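Local coordinates for salicylic acid-binding protein 2 (Nicotiana tabacum, PDB 1Y7I) that hydrolyses methyl salicylate to salicylic acid and methanol as part of the signalling that activates systemic acquired resistance in tobacco, at residues Q162-E167 with G235-A240; W20-P25 with C243-L248; H11-G16 with T147-G152. All coordinates share one frame; numbering follows the deposited sequence.

Interaction 1 of 3, residues Q162-E167 with G235-A240. With SAL (2-hydroxybenzoic acid), chain E.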
ATOM      1  N   GLN B 162       6.244 -17.390  -2.572  1.00 23.53           N
ATOM      2  CA  GLN B 162       6.743 -18.380  -3.528  1.00 23.25           C
ATOM      3  C   GLN B 162       5.755 -18.758  -4.627  1.00 23.00           C
ATOM      4  O   GLN B 162       6.158 -19.088  -5.736  1.00 21.06           O
ATOM      5  CB  GLN B 162       7.184 -19.645  -2.781  1.00 26.29           C
ATOM      6  CG  GLN B 162       6.834 -19.611  -1.292  1.00 29.18           C
ATOM      7  CD  GLN B 162       5.729 -20.546  -0.913  1.00 26.85           C
ATOM      8  OE1 GLN B 162       5.124 -20.399   0.135  1.00 35.52           O
ATOM      9  NE2 GLN B 162       5.466 -21.526  -1.751  1.00 27.31           N
ATOM     10  N   LEU B 163       4.460 -18.728  -4.333  1.00 21.77           N
ATOM     11  CA  LEU B 163       3.486 -19.095  -5.354  1.00 20.47           C
ATOM     12  C   LEU B 163       2.701 -17.897  -5.870  1.00 21.65           C
ATOM     13  O   LEU B 163       1.715 -18.053  -6.599  1.00 21.11           O
ATOM     14  CB  LEU B 163       2.528 -20.163  -4.821  1.00 20.13           C
ATOM     15  CG  LEU B 163       3.118 -21.543  -4.505  1.00 22.73           C
ATOM     16  CD1 LEU B 163       2.009 -22.435  -3.959  1.00 24.66           C
ATOM     17  CD2 LEU B 163       3.722 -22.180  -5.772  1.00 22.07           C
ATOM     18  N   CYS B 164       3.135 -16.701  -5.486  1.00 19.63           N
ATOM     19  CA  CYS B 164       2.470 -15.477  -5.925  1.00 19.80           C
ATOM     20  C   CYS B 164       3.186 -14.911  -7.154  1.00 21.29           C
ATOM     21  O   CYS B 164       4.204 -15.450  -7.585  1.00 22.66           O
ATOM     22  CB  CYS B 164       2.457 -14.439  -4.797  1.00 18.62           C
ATOM     23  SG  CYS B 164       1.375 -14.861  -3.403  1.00 16.02           S
ATOM     24  N   SER B 165       2.663 -13.818  -7.699  1.00 20.11           N
ATOM     25  CA  SER B 165       3.231 -13.208  -8.898  1.00 23.32           C
ATOM     26  C   SER B 165       4.270 -12.129  -8.624  1.00 23.69           C
ATOM     27  O   SER B 165       4.351 -11.586  -7.526  1.00 23.95           O
ATOM     28  CB  SER B 165       2.122 -12.586  -9.749  1.00 23.87           C
ATOM     29  OG  SER B 165       1.629 -11.411  -9.129  1.00 24.33           O
ATOM     30  N   PRO B 166       5.084 -11.800  -9.637  1.00 23.80           N
ATOM     31  CA  PRO B 166       6.094 -10.761  -9.436  1.00 23.29           C
ATOM     32  C   PRO B 166       5.426  -9.418  -9.104  1.00 22.04           C
ATOM     33  O   PRO B 166       6.016  -8.576  -8.433  1.00 22.63           O
ATOM     34  CB  PRO B 166       6.853 -10.750 -10.765  1.00 24.33           C
ATOM     35  CG  PRO B 166       5.845 -11.253 -11.756  1.00 26.89           C
ATOM     36  CD  PRO B 166       5.171 -12.372 -10.991  1.00 23.62           C
ATOM     37  N   GLU B 167       4.194  -9.220  -9.568  1.00 20.81           N
ATOM     38  CA  GLU B 167       3.487  -7.981  -9.268  1.00 19.58           C
ATOM     39  C   GLU B 167       3.230  -7.947  -7.759  1.00 19.66           C
ATOM     40  O   GLU B 167       3.475  -6.935  -7.105  1.00 16.51           O
ATOM     41  CB  GLU B 167       2.161  -7.907 -10.031  1.00 20.73           C
ATOM     42  CG  GLU B 167       2.277  -7.718 -11.554  1.00 22.97           C
ATOM     43  CD  GLU B 167       2.781  -8.953 -12.294  1.00 24.86           C
ATOM     44  OE1 GLU B 167       2.638 -10.069 -11.760  1.00 23.02           O
ATOM     45  OE2 GLU B 167       3.304  -8.802 -13.429  1.00 27.38           O
ATOM     46  N   GLY B 235      -2.883 -25.767  -2.389  1.00 25.78           N
ATOM     47  CA  GLY B 235      -2.162 -25.016  -3.401  1.00 25.59           C
ATOM     48  C   GLY B 235      -1.928 -23.545  -3.116  1.00 26.08           C
ATOM     49  O   GLY B 235      -1.581 -22.785  -4.020  1.00 27.24           O
ATOM     50  N   ALA B 236      -2.109 -23.129  -1.869  1.00 24.59           N
ATOM     51  CA  ALA B 236      -1.898 -21.731  -1.520  1.00 20.51           C
ATOM     52  C   ALA B 236      -0.664 -21.564  -0.654  1.00 19.63           C
ATOM     53  O   ALA B 236      -0.416 -22.376   0.238  1.00 19.16           O
ATOM     54  CB  ALA B 236      -3.118 -21.186  -0.782  1.00 19.46           C
ATOM     55  N   ASP B 237       0.116 -20.521  -0.919  1.00 17.35           N
ATOM     56  CA  ASP B 237       1.289 -20.267  -0.097  1.00 19.51           C
ATOM     57  C   ASP B 237       0.827 -19.432   1.095  1.00 18.36           C
ATOM     58  O   ASP B 237      -0.375 -19.339   1.361  1.00 16.77           O
ATOM     59  CB  ASP B 237       2.399 -19.537  -0.881  1.00 20.30           C
ATOM     60  CG  ASP B 237       1.956 -18.197  -1.455  1.00 24.89           C
ATOM     61  OD1 ASP B 237       0.985 -17.588  -0.943  1.00 24.33           O
ATOM     62  OD2 ASP B 237       2.611 -17.737  -2.425  1.00 24.95           O
ATOM     63  N   HIS B 238       1.772 -18.821   1.798  1.00 16.26           N
ATOM     64  CA  HIS B 238       1.457 -18.006   2.973  1.00 16.61           C
ATOM     65  C   HIS B 238       0.460 -16.883   2.683  1.00 15.16           C
ATOM     66  O   HIS B 238      -0.396 -16.591   3.511  1.00 12.91           O
ATOM     67  CB  HIS B 238       2.739 -17.398   3.555  1.00 15.98           C
ATOM     68  CG  HIS B 238       2.551 -16.776   4.902  1.00 18.33           C
ATOM     69  ND1 HIS B 238       2.123 -17.494   6.000  1.00 18.16           N
ATOM     70  CD2 HIS B 238       2.740 -15.507   5.334  1.00 17.18           C
ATOM     71  CE1 HIS B 238       2.057 -16.694   7.049  1.00 17.05           C
ATOM     72  NE2 HIS B 238       2.428 -15.482   6.672  1.00 19.42           N
HETATM   73  N   MSE B 239       0.571 -16.261   1.511  1.00 14.15           N
HETATM   74  CA  MSE B 239      -0.326 -15.160   1.131  1.00 18.30           C
HETATM   75  C   MSE B 239      -1.548 -15.677   0.367  1.00 17.04           C
HETATM   76  O   MSE B 239      -1.684 -15.420  -0.826  1.00 16.35           O
HETATM   77  CB  MSE B 239       0.397 -14.152   0.233  1.00 20.55           C
HETATM   78  CG  MSE B 239       1.740 -13.691   0.728  1.00 27.45           C
HETATM   79 SE   MSE B 239       1.640 -13.019   2.512  1.00 43.90          SE
HETATM   80  CE  MSE B 239       0.730 -11.349   2.155  1.00 33.13           C
ATOM     81  N   ALA B 240      -2.436 -16.394   1.052  1.00 17.42           N
ATOM     82  CA  ALA B 240      -3.617 -16.943   0.399  1.00 16.74           C
ATOM     83  C   ALA B 240      -4.537 -15.885  -0.201  1.00 14.71           C
ATOM     84  O   ALA B 240      -5.203 -16.144  -1.203  1.00 14.36           O
ATOM     85  CB  ALA B 240      -4.397 -17.830   1.370  1.00 16.72           C
TER
HETATM   86  C1' SAL E 503       3.655 -13.261   9.430  1.00 28.60           C
HETATM   87  O1' SAL E 503       3.231 -13.276   8.189  1.00 30.20           O
HETATM   88  O2' SAL E 503       3.121 -12.523  10.261  1.00 27.70           O
HETATM   89  C1  SAL E 503       4.783 -14.153   9.759  1.00 28.00           C
HETATM   90  C2  SAL E 503       5.306 -14.190  11.098  1.00 27.66           C
HETATM   91  C3  SAL E 503       6.381 -15.046  11.405  1.00 26.37           C
HETATM   92  C4  SAL E 503       6.937 -15.873  10.411  1.00 25.09           C
HETATM   93  C5  SAL E 503       6.436 -15.853   9.094  1.00 27.26           C
HETATM   94  C6  SAL E 503       5.375 -15.010   8.775  1.00 25.52           C
HETATM   95  O2  SAL E 503       4.819 -13.415  12.108  1.00 29.61           O
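D237 meets L163 and C164 through its carboxylate, the polar centre of this contact. The backbone N of L163 donates to D237 OD2 at 2.8 Å, using the anti lone pair of that oxygen at an N-H...O angle of 143°. The other oxygen turns back on its own loop, where M239 N gives OD1 a weak bond. CG of D237 sits between the backbone N and the carbonyl carbon (chi1 59°), which points the carboxylate across to 162-167.

C164 and L163 pack round this grip. C164 SG makes an apolar contact with CB of M239, a selenomethionine, at 3.8 Å. L163 CD1 reaches the carbonyl O of G235 at 3.6 Å.

Ligand contact falls to H238, next along the loop. Its NE2 donates to SAL O1' at 2.8 Å and 158°, the oxygen lying in the ring plane, while ND1 is bonded to D210 of the charge relay system. The buried carboxylate of D237 thus joins the loop carrying the catalytic histidine to the segment leading into helix 166-175, and the imidazole, held at both nitrogens, has its rotation fixed between D210 and the bound product.

Interaction 2 of 3, residues W20-P25 with C243-L248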
ATOM      1  N   TRP B  20      -5.380  -7.199   1.712  1.00 13.47           N
ATOM      2  CA  TRP B  20      -6.644  -7.847   1.370  1.00 13.58           C
ATOM      3  C   TRP B  20      -7.339  -7.267   0.146  1.00 14.91           C
ATOM      4  O   TRP B  20      -8.495  -7.591  -0.112  1.00 13.32           O
ATOM      5  CB  TRP B  20      -7.606  -7.742   2.555  1.00 12.04           C
ATOM      6  CG  TRP B  20      -7.025  -8.156   3.877  1.00 12.12           C
ATOM      7  CD1 TRP B  20      -6.464  -7.340   4.837  1.00 10.34           C
ATOM      8  CD2 TRP B  20      -6.996  -9.482   4.414  1.00 11.34           C
ATOM      9  NE1 TRP B  20      -6.104  -8.084   5.934  1.00 10.29           N
ATOM     10  CE2 TRP B  20      -6.418  -9.399   5.703  1.00 11.35           C
ATOM     11  CE3 TRP B  20      -7.407 -10.732   3.931  1.00 11.18           C
ATOM     12  CZ2 TRP B  20      -6.246 -10.519   6.517  1.00 10.32           C
ATOM     13  CZ3 TRP B  20      -7.236 -11.852   4.740  1.00 11.54           C
ATOM     14  CH2 TRP B  20      -6.660 -11.736   6.021  1.00 13.44           C
ATOM     15  N   TYR B  21      -6.642  -6.429  -0.616  1.00 15.53           N
ATOM     16  CA  TYR B  21      -7.262  -5.782  -1.763  1.00 14.23           C
ATOM     17  C   TYR B  21      -7.887  -6.706  -2.802  1.00 15.57           C
ATOM     18  O   TYR B  21      -8.773  -6.285  -3.553  1.00 12.93           O
ATOM     19  CB  TYR B  21      -6.264  -4.825  -2.417  1.00 15.21           C
ATOM     20  CG  TYR B  21      -5.239  -5.477  -3.321  1.00 15.91           C
ATOM     21  CD1 TYR B  21      -5.394  -5.445  -4.705  1.00 15.92           C
ATOM     22  CD2 TYR B  21      -4.089  -6.074  -2.801  1.00 14.81           C
ATOM     23  CE1 TYR B  21      -4.428  -5.975  -5.554  1.00 17.27           C
ATOM     24  CE2 TYR B  21      -3.112  -6.613  -3.651  1.00 15.81           C
ATOM     25  CZ  TYR B  21      -3.293  -6.552  -5.016  1.00 16.65           C
ATOM     26  OH  TYR B  21      -2.332  -7.038  -5.863  1.00 20.41           O
ATOM     27  N   LYS B  22      -7.447  -7.960  -2.851  1.00 14.73           N
ATOM     28  CA  LYS B  22      -8.027  -8.897  -3.808  1.00 16.37           C
ATOM     29  C   LYS B  22      -9.257  -9.577  -3.212  1.00 16.51           C
ATOM     30  O   LYS B  22     -10.197  -9.907  -3.932  1.00 15.66           O
ATOM     31  CB  LYS B  22      -7.010  -9.962  -4.229  1.00 14.92           C
ATOM     32  CG  LYS B  22      -5.814  -9.423  -4.992  1.00 17.00           C
ATOM     33  CD  LYS B  22      -4.930 -10.566  -5.458  1.00 17.84           C
ATOM     34  CE  LYS B  22      -3.704 -10.080  -6.210  1.00 17.63           C
ATOM     35  NZ  LYS B  22      -2.898 -11.249  -6.689  1.00 16.19           N
ATOM     36  N   LEU B  23      -9.257  -9.778  -1.900  1.00 14.68           N
ATOM     37  CA  LEU B  23     -10.395 -10.426  -1.250  1.00 15.88           C
ATOM     38  C   LEU B  23     -11.569  -9.486  -0.962  1.00 17.32           C
ATOM     39  O   LEU B  23     -12.729  -9.868  -1.126  1.00 17.29           O
ATOM     40  CB  LEU B  23      -9.951 -11.089   0.051  1.00 14.16           C
ATOM     41  CG  LEU B  23     -11.068 -11.677   0.927  1.00 12.69           C
ATOM     42  CD1 LEU B  23     -11.684 -12.909   0.247  1.00 10.35           C
ATOM     43  CD2 LEU B  23     -10.485 -12.059   2.265  1.00  8.45           C
ATOM     44  N   LYS B  24     -11.261  -8.263  -0.537  1.00 17.80           N
ATOM     45  CA  LYS B  24     -12.278  -7.268  -0.207  1.00 18.35           C
ATOM     46  C   LYS B  24     -13.386  -7.123  -1.253  1.00 18.14           C
ATOM     47  O   LYS B  24     -14.567  -7.162  -0.916  1.00 16.71           O
ATOM     48  CB  LYS B  24     -11.614  -5.912   0.031  1.00 19.82           C
ATOM     49  CG  LYS B  24     -12.474  -4.921   0.788  1.00 20.85           C
ATOM     50  CD  LYS B  24     -11.632  -3.733   1.236  1.00 24.51           C
ATOM     51  CE  LYS B  24     -12.418  -2.812   2.135  1.00 25.53           C
ATOM     52  NZ  LYS B  24     -13.556  -2.185   1.417  1.00 24.37           N
ATOM     53  N   PRO B  25     -13.020  -6.938  -2.534  1.00 17.78           N
ATOM     54  CA  PRO B  25     -14.024  -6.793  -3.596  1.00 18.60           C
ATOM     55  C   PRO B  25     -14.934  -8.021  -3.707  1.00 18.32           C
ATOM     56  O   PRO B  25     -16.138  -7.903  -3.940  1.00 19.40           O
ATOM     57  CB  PRO B  25     -13.178  -6.614  -4.851  1.00 18.41           C
ATOM     58  CG  PRO B  25     -11.913  -6.029  -4.338  1.00 17.72           C
ATOM     59  CD  PRO B  25     -11.661  -6.774  -3.075  1.00 16.90           C
ATOM     60  N   CYS B 243      -2.714 -15.247  -3.751  1.00 16.48           N
ATOM     61  CA  CYS B 243      -2.610 -16.304  -4.758  1.00 17.48           C
ATOM     62  C   CYS B 243      -3.903 -17.108  -4.953  1.00 16.31           C
ATOM     63  O   CYS B 243      -4.099 -17.718  -5.999  1.00 17.70           O
ATOM     64  CB  CYS B 243      -1.455 -17.257  -4.418  1.00 15.37           C
ATOM     65  SG  CYS B 243      -1.615 -18.120  -2.835  1.00 20.14           S
ATOM     66  N   GLU B 244      -4.774 -17.124  -3.948  1.00 15.49           N
ATOM     67  CA  GLU B 244      -6.048 -17.846  -4.057  1.00 15.11           C
ATOM     68  C   GLU B 244      -7.206 -17.047  -3.439  1.00 13.83           C
ATOM     69  O   GLU B 244      -7.956 -17.563  -2.609  1.00 14.27           O
ATOM     70  CB  GLU B 244      -5.947 -19.209  -3.355  1.00 14.22           C
ATOM     71  CG  GLU B 244      -4.808 -20.085  -3.842  1.00 17.42           C
ATOM     72  CD  GLU B 244      -4.987 -20.553  -5.283  1.00 19.68           C
ATOM     73  OE1 GLU B 244      -4.023 -21.117  -5.836  1.00 23.36           O
ATOM     74  OE2 GLU B 244      -6.082 -20.364  -5.861  1.00 21.19           O
ATOM     75  N   PRO B 245      -7.384 -15.785  -3.854  1.00 13.66           N
ATOM     76  CA  PRO B 245      -8.468 -14.973  -3.295  1.00 14.65           C
ATOM     77  C   PRO B 245      -9.885 -15.529  -3.472  1.00 14.78           C
ATOM     78  O   PRO B 245     -10.717 -15.389  -2.574  1.00 14.29           O
ATOM     79  CB  PRO B 245      -8.265 -13.612  -3.969  1.00 12.04           C
ATOM     80  CG  PRO B 245      -7.656 -13.970  -5.282  1.00 12.14           C
ATOM     81  CD  PRO B 245      -6.668 -15.049  -4.910  1.00 14.46           C
ATOM     82  N   GLN B 246     -10.161 -16.162  -4.610  1.00 14.51           N
ATOM     83  CA  GLN B 246     -11.489 -16.725  -4.850  1.00 15.83           C
ATOM     84  C   GLN B 246     -11.755 -17.914  -3.937  1.00 14.46           C
ATOM     85  O   GLN B 246     -12.847 -18.045  -3.380  1.00 13.23           O
ATOM     86  CB  GLN B 246     -11.644 -17.166  -6.307  1.00 18.93           C
ATOM     87  CG  GLN B 246     -11.967 -16.048  -7.268  1.00 23.90           C
ATOM     88  CD  GLN B 246     -11.970 -16.517  -8.709  1.00 28.62           C
ATOM     89  OE1 GLN B 246     -10.920 -16.836  -9.277  1.00 30.77           O
ATOM     90  NE2 GLN B 246     -13.152 -16.572  -9.307  1.00 30.16           N
ATOM     91  N   LYS B 247     -10.772 -18.796  -3.787  1.00 12.45           N
ATOM     92  CA  LYS B 247     -10.978 -19.927  -2.891  1.00 14.81           C
ATOM     93  C   LYS B 247     -11.108 -19.419  -1.453  1.00 14.05           C
ATOM     94  O   LYS B 247     -11.865 -19.972  -0.664  1.00 12.54           O
ATOM     95  CB  LYS B 247      -9.819 -20.923  -2.961  1.00 15.90           C
ATOM     96  CG  LYS B 247      -9.738 -21.708  -4.244  1.00 17.35           C
ATOM     97  CD  LYS B 247      -8.576 -22.675  -4.157  1.00 21.89           C
ATOM     98  CE  LYS B 247      -8.619 -23.703  -5.268  1.00 25.86           C
ATOM     99  NZ  LYS B 247      -7.515 -24.701  -5.109  1.00 30.31           N
ATOM    100  N   LEU B 248     -10.373 -18.360  -1.119  1.00 15.51           N
ATOM    101  CA  LEU B 248     -10.434 -17.813   0.229  1.00 15.48           C
ATOM    102  C   LEU B 248     -11.834 -17.238   0.451  1.00 16.10           C
ATOM    103  O   LEU B 248     -12.457 -17.448   1.495  1.00 17.60           O
ATOM    104  CB  LEU B 248      -9.393 -16.708   0.408  1.00 15.64           C
ATOM    105  CG  LEU B 248      -8.750 -16.507   1.787  1.00 18.11           C
ATOM    106  CD1 LEU B 248      -8.500 -15.027   1.980  1.00 16.11           C
ATOM    107  CD2 LEU B 248      -9.612 -17.051   2.910  1.00 15.75           C
TER
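L23 and P245 bring the two backbones closest, their CA atoms 5.3 Å apart, where the turn leading into helix 23-29 meets the start of helix 245-262; K24 N bonds to W20 O in the one, L248 N to E244 O in the other. E244 is the N-cap residue of the second helix, and P245 opens its first turn, the ring directed at 20-25. CB of K22 packs on CB of P245 at 3.9 Å, while the rest of the lysine extends from there, carrying NZ to L242 O and D168.

In this alpha/beta hydrolase the two helices lie beside the parallel sheet, with L23 on strand 6-10 and L248 on strand 229-233. L23 and L248 cross at about a right angle, and L23 CD2 touches L248 CD1 at 3.6 Å. L23 turns its branch toward 243-248 because chi1 of 173° sets CG opposite the backbone N, and CD1 also nears the carbonyl O of P245 at 3.9 Å. The same L248 CD1 lies at the edge of the W20 indole, 4.4 Å from CZ3 and near the ring plane. Y21 packs on L171 and P25 on A170 of the second subunit.

Interaction 3 of 3, residues H11-G16 with T147-G152. With SAL (2-hydroxybenzoic acid), chain E.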
ATOM      1  N   HIS B  11      -4.436  -8.071   8.977  1.00 12.37           N
ATOM      2  CA  HIS B  11      -3.199  -8.461   8.319  1.00 12.27           C
ATOM      3  C   HIS B  11      -2.158  -9.019   9.269  1.00 12.10           C
ATOM      4  O   HIS B  11      -2.267  -8.879  10.490  1.00 11.59           O
ATOM      5  CB  HIS B  11      -2.619  -7.246   7.589  1.00 12.84           C
ATOM      6  CG  HIS B  11      -2.189  -6.147   8.509  1.00 14.00           C
ATOM      7  ND1 HIS B  11      -1.026  -6.214   9.247  1.00 13.72           N
ATOM      8  CD2 HIS B  11      -2.787  -4.982   8.857  1.00 14.39           C
ATOM      9  CE1 HIS B  11      -0.927  -5.138  10.008  1.00 15.74           C
ATOM     10  NE2 HIS B  11      -1.984  -4.375   9.791  1.00 14.18           N
ATOM     11  N   GLY B  12      -1.141  -9.647   8.686  1.00 13.70           N
ATOM     12  CA  GLY B  12      -0.056 -10.220   9.465  1.00 13.86           C
ATOM     13  C   GLY B  12       1.074  -9.221   9.646  1.00 13.90           C
ATOM     14  O   GLY B  12       0.903  -8.034   9.381  1.00 12.42           O
ATOM     15  N   ALA B  13       2.239  -9.706  10.074  1.00 16.22           N
ATOM     16  CA  ALA B  13       3.392  -8.847  10.316  1.00 14.89           C
ATOM     17  C   ALA B  13       4.007  -8.216   9.080  1.00 17.03           C
ATOM     18  O   ALA B  13       4.174  -8.862   8.041  1.00 15.82           O
ATOM     19  CB  ALA B  13       4.461  -9.618  11.065  1.00 15.00           C
ATOM     20  N   CYS B  14       4.355  -6.943   9.220  1.00 16.40           N
ATOM     21  CA  CYS B  14       4.980  -6.196   8.155  1.00 16.61           C
ATOM     22  C   CYS B  14       4.030  -5.841   7.021  1.00 17.50           C
ATOM     23  O   CYS B  14       4.424  -5.183   6.058  1.00 17.74           O
ATOM     24  CB  CYS B  14       6.192  -6.974   7.627  1.00 20.45           C
ATOM     25  SG  CYS B  14       7.390  -7.420   8.944  1.00 20.51           S
ATOM     26  N   HIS B  15       2.775  -6.265   7.127  1.00 17.31           N
ATOM     27  CA  HIS B  15       1.803  -5.944   6.090  1.00 15.54           C
ATOM     28  C   HIS B  15       0.750  -4.958   6.602  1.00 14.87           C
ATOM     29  O   HIS B  15       0.873  -4.433   7.705  1.00 14.47           O
ATOM     30  CB  HIS B  15       1.144  -7.225   5.563  1.00 16.04           C
ATOM     31  CG  HIS B  15       2.039  -8.042   4.682  1.00 14.46           C
ATOM     32  ND1 HIS B  15       3.174  -8.666   5.148  1.00 16.55           N
ATOM     33  CD2 HIS B  15       1.975  -8.320   3.355  1.00 16.25           C
ATOM     34  CE1 HIS B  15       3.774  -9.294   4.150  1.00 19.06           C
ATOM     35  NE2 HIS B  15       3.066  -9.099   3.050  1.00 16.20           N
ATOM     36  N   GLY B  16      -0.282  -4.703   5.799  1.00 16.08           N
ATOM     37  CA  GLY B  16      -1.325  -3.769   6.205  1.00 14.57           C
ATOM     38  C   GLY B  16      -2.669  -4.128   5.596  1.00 15.13           C
ATOM     39  O   GLY B  16      -2.802  -5.173   4.961  1.00 14.39           O
ATOM     40  N   THR B 147      12.419  -6.034  20.398  1.00 41.25           N
ATOM     41  CA  THR B 147      12.994  -6.408  19.118  1.00 38.98           C
ATOM     42  C   THR B 147      12.006  -6.173  17.983  1.00 37.34           C
ATOM     43  O   THR B 147      10.819  -6.458  18.113  1.00 37.43           O
ATOM     44  CB  THR B 147      13.414  -7.893  19.122  1.00 38.56           C
ATOM     45  OG1 THR B 147      14.264  -8.146  20.250  1.00 38.79           O
ATOM     46  CG2 THR B 147      14.170  -8.236  17.847  1.00 36.75           C
ATOM     47  N   SER B 148      12.502  -5.631  16.875  1.00 35.40           N
ATOM     48  CA  SER B 148      11.659  -5.386  15.716  1.00 33.28           C
ATOM     49  C   SER B 148      11.970  -6.473  14.702  1.00 33.33           C
ATOM     50  O   SER B 148      13.053  -7.058  14.723  1.00 33.05           O
ATOM     51  CB  SER B 148      11.952  -4.013  15.113  1.00 32.01           C
ATOM     52  OG  SER B 148      13.244  -3.970  14.535  1.00 31.53           O
HETATM   53  N   MSE B 149      11.015  -6.735  13.818  1.00 34.11           N
HETATM   54  CA  MSE B 149      11.167  -7.756  12.789  1.00 34.85           C
HETATM   55  C   MSE B 149      10.748  -7.218  11.423  1.00 33.59           C
HETATM   56  O   MSE B 149       9.591  -6.844  11.221  1.00 33.56           O
HETATM   57  CB  MSE B 149      10.319  -8.979  13.150  1.00 38.18           C
HETATM   58  CG  MSE B 149      10.225 -10.025  12.057  1.00 42.19           C
HETATM   59 SE   MSE B 149       9.093 -11.487  12.604  1.00 56.10          SE
HETATM   60  CE  MSE B 149       7.370 -10.638  12.361  1.00 48.29           C
ATOM     61  N   PHE B 150      11.690  -7.194  10.486  1.00 31.89           N
ATOM     62  CA  PHE B 150      11.432  -6.689   9.141  1.00 30.11           C
ATOM     63  C   PHE B 150      11.821  -7.728   8.088  1.00 30.39           C
ATOM     64  O   PHE B 150      13.002  -8.025   7.907  1.00 29.70           O
ATOM     65  CB  PHE B 150      12.224  -5.389   8.938  1.00 30.16           C
ATOM     66  CG  PHE B 150      11.856  -4.628   7.694  1.00 29.81           C
ATOM     67  CD1 PHE B 150      10.525  -4.407   7.361  1.00 31.50           C
ATOM     68  CD2 PHE B 150      12.842  -4.097   6.875  1.00 33.69           C
ATOM     69  CE1 PHE B 150      10.180  -3.671   6.225  1.00 31.66           C
ATOM     70  CE2 PHE B 150      12.508  -3.356   5.734  1.00 34.28           C
ATOM     71  CZ  PHE B 150      11.171  -3.143   5.413  1.00 32.48           C
ATOM     72  N   PHE B 151      10.828  -8.289   7.400  1.00 29.56           N
ATOM     73  CA  PHE B 151      11.100  -9.292   6.375  1.00 27.42           C
ATOM     74  C   PHE B 151      11.917  -8.693   5.239  1.00 28.55           C
ATOM     75  O   PHE B 151      11.688  -7.557   4.827  1.00 28.38           O
ATOM     76  CB  PHE B 151       9.798  -9.876   5.800  1.00 27.15           C
ATOM     77  CG  PHE B 151       8.873 -10.457   6.839  1.00 24.44           C
ATOM     78  CD1 PHE B 151       9.380 -11.173   7.918  1.00 25.25           C
ATOM     79  CD2 PHE B 151       7.498 -10.269   6.749  1.00 25.70           C
ATOM     80  CE1 PHE B 151       8.536 -11.687   8.897  1.00 28.23           C
ATOM     81  CE2 PHE B 151       6.641 -10.780   7.723  1.00 26.82           C
ATOM     82  CZ  PHE B 151       7.164 -11.488   8.801  1.00 27.66           C
ATOM     83  N   GLY B 152      12.876  -9.471   4.747  1.00 28.76           N
ATOM     84  CA  GLY B 152      13.713  -9.029   3.648  1.00 29.45           C
ATOM     85  C   GLY B 152      13.136  -9.544   2.343  1.00 29.81           C
ATOM     86  O   GLY B 152      12.217 -10.362   2.363  1.00 30.88           O
TER
HETATM   87  C1' SAL E 503       3.655 -13.261   9.430  1.00 28.60           C
HETATM   88  O1' SAL E 503       3.231 -13.276   8.189  1.00 30.20           O
HETATM   89  O2' SAL E 503       3.121 -12.523  10.261  1.00 27.70           O
HETATM   90  C1  SAL E 503       4.783 -14.153   9.759  1.00 28.00           C
HETATM   91  C2  SAL E 503       5.306 -14.190  11.098  1.00 27.66           C
HETATM   92  C3  SAL E 503       6.381 -15.046  11.405  1.00 26.37           C
HETATM   93  C4  SAL E 503       6.937 -15.873  10.411  1.00 25.09           C
HETATM   94  C5  SAL E 503       6.436 -15.853   9.094  1.00 27.26           C
HETATM   95  C6  SAL E 503       5.375 -15.010   8.775  1.00 25.52           C
HETATM   96  O2  SAL E 503       4.819 -13.415  12.108  1.00 29.61           O
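C14 SG lies over one face of the F151 ring, 3.8 Å from the centroid and 20° off the ring normal, a cysteine sulfur-aromatic contact. The sulfur is displaced toward the rim and is nearest CD2. It also comes within 3.2 Å of the carbonyl O of M149, off to the side of the ring. SG stands anti to the carbonyl carbon of C14 (chi1 -54°), which directs it from the type II turn G12-H15 onto strand 147-150.

A13 meets the same ring differently: its O approaches CE2 of F151 obliquely at 3.1 Å, and its CB faces CZ. From the strand side M149, a selenomethionine, runs out extended and bends only at its last torsion (chi3 77°), laying CE against A13 CB at 3.3 Å, tighter than usual. H15 ND1 bonds A13 O within the turn; the N-H points almost straight at the oxygen, but the donor sits above the carbonyl plane.

Salicylate uses this surface: A13 N donates to SAL O2' at 3.0 Å, and F151 CZ packs on SAL C1. As in related hydrolases, a backbone N-H here is consistent with a place in the oxyanion hole.

The turn follows strand 6-10 of the central sheet, whereas strand 147-150 pairs antiparallel with 135-138; F151 packs on F155, L156 and L160 of helix 153-160.

Overall arrangement
Interactions 1 and 2 lie side by side on the same flank of the protein, centres about 12 Å apart, and touch through C243, which meets D237 and C164. Interaction 3 sits about 17 Å from the centre of interaction 1 and about 20 Å from that of interaction 2, yet reaches both through M239 with H15 and W20 with H11. Along the chain, both segments of interaction 3 come earlier than those of interaction 1, interaction 2 spans all of interaction 1, and interactions 2 and 3 alternate. Loops after strands 6-10 and 229-233 of the parallel sheet thus converge on salicylate, bonded by A13 and H238, while interactions 1 and 2 also border the second subunit.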